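Lysine cyclodeaminase (Streptomyces pristinaespiralis, PDB 5YU3) probably catalyses the NAD-dependent cyclisation of L-lysine to L-pipecolic acid with loss of ammonia, and recognises L-ornithine and L-2,4-diaminobutyric acid as well. Local coordinates at residues E191-P195 with A196-A200. Numbering follows the deposited sequence.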
# COMPACT_ATOMS: atom_id res chain seq x y z
N GLU A 191 11.18 -38.06 0.58
CA GLU A 191 10.66 -39.11 1.44
C GLU A 191 9.81 -38.46 2.52
O GLU A 191 10.26 -37.50 3.16
CB GLU A 191 11.81 -39.91 2.06
CG GLU A 191 11.40 -40.90 3.13
CD GLU A 191 12.58 -41.70 3.66
OE1 GLU A 191 12.35 -42.60 4.49
OE2 GLU A 191 13.73 -41.42 3.25
N ILE A 192 8.59 -38.94 2.70
CA ILE A 192 7.75 -38.44 3.77
C ILE A 192 8.27 -38.97 5.10
O ILE A 192 8.63 -40.15 5.22
CB ILE A 192 6.28 -38.83 3.55
CG1 ILE A 192 5.75 -38.17 2.27
CG2 ILE A 192 5.42 -38.46 4.76
CD1 ILE A 192 4.39 -38.67 1.82
N ALA A 193 8.36 -38.09 6.10
CA ALA A 193 8.92 -38.46 7.39
C ALA A 193 8.30 -37.58 8.47
O ALA A 193 8.05 -36.39 8.24
CB ALA A 193 10.45 -38.32 7.39
N GLU A 194 8.04 -38.17 9.63
CA GLU A 194 7.41 -37.42 10.69
C GLU A 194 8.38 -36.40 11.27
O GLU A 194 9.60 -36.54 11.15
CB GLU A 194 6.89 -38.37 11.78
CG GLU A 194 5.43 -38.72 11.53
CD GLU A 194 4.93 -39.88 12.37
OE1 GLU A 194 5.20 -39.89 13.59
OE2 GLU A 194 4.28 -40.77 11.80
N PRO A 195 7.86 -35.32 11.88
CA PRO A 195 8.74 -34.23 12.32
C PRO A 195 9.87 -34.66 13.23
O PRO A 195 10.98 -34.12 13.13
CB PRO A 195 7.78 -33.27 13.01
CG PRO A 195 6.35 -33.66 12.38
CD PRO A 195 6.42 -34.92 12.04
N ALA A 196 9.64 -35.63 14.13
CA ALA A 196 10.72 -36.06 15.01
C ALA A 196 11.86 -36.69 14.21
O ALA A 196 13.04 -36.49 14.53
CB ALA A 196 10.20 -37.04 16.07
N ARG A 197 11.53 -37.43 13.15
CA ARG A 197 12.58 -38.00 12.31
C ARG A 197 13.32 -36.91 11.54
O ARG A 197 14.54 -36.97 11.39
CB ARG A 197 11.99 -39.04 11.34
CG ARG A 197 13.02 -39.54 10.34
CD ARG A 197 12.65 -40.85 9.63
NE ARG A 197 13.77 -41.25 8.79
CZ ARG A 197 13.71 -41.48 7.48
NH1 ARG A 197 12.55 -41.39 6.83
NH2 ARG A 197 14.81 -41.82 6.82
N ILE A 198 12.58 -35.91 11.06
CA ILE A 198 13.21 -34.80 10.35
C ILE A 198 14.18 -34.07 11.28
O ILE A 198 15.31 -33.75 10.89
CB ILE A 198 12.12 -33.85 9.80
CG1 ILE A 198 11.32 -34.57 8.70
CG2 ILE A 198 12.74 -32.56 9.27
CD1 ILE A 198 10.07 -33.81 8.25
N ALA A 199 13.75 -33.81 12.52
CA ALA A 199 14.63 -33.16 13.49
C ALA A 199 15.90 -33.96 13.72
O ALA A 199 17.00 -33.40 13.78
CB ALA A 199 13.87 -32.95 14.81
N ALA A 200 15.79 -35.29 13.81
CA ALA A 200 16.96 -36.12 14.11
C ALA A 200 17.92 -36.22 12.93
O ALA A 200 19.14 -36.33 13.14
CB ALA A 200 16.52 -37.52 14.55
O HOH W 1 10.14 -41.87 7.11
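R197 runs its aliphatic chain past the methyl of A193, CD to A193 CB 4.0 Å, and reaches back to the carboxylate of E191. Strand 189-192, an edge of the parallel Rossmann-type sheet, here turns into helix 195-201, with E194 at the N-cap and P195, which has no N-H to donate, in the first helical position. With CG anti to the backbone N (chi1 173°) and the chain extended to NE, R197 spans the strand-helix turn and crosses E191 at about a right angle. The resulting salt bridge is short, R197 NH1 to E191 OE1 2.6 Å, yet not a flat two-pronged pair: the planes stand 59° apart and NH1 meets OE1 from above the carboxylate. A water bonded to I192 O also receives a weak bond from NH1, while NE forms a salt bridge with E201, one turn further along the helix. R165 makes a long, weak ion pair with E191 and lies close to R197 NH2, so the carboxylate probably eases the repulsion between the arginines. A leucine in place of R197 would probably leave E191 and E201 without this shared cation. I198 packs CG1 against A193 CB at 4.1 Å and, like P195, touches W169 and I144; the side chain of P195 lies about 6 Å from the bound NAD. E194 O accepts I198 N at 3.0 Å, nearly in line with the carbonyl bond, plus a weak bond from R197 N, and P195 O takes A199 N at 2.9 Å.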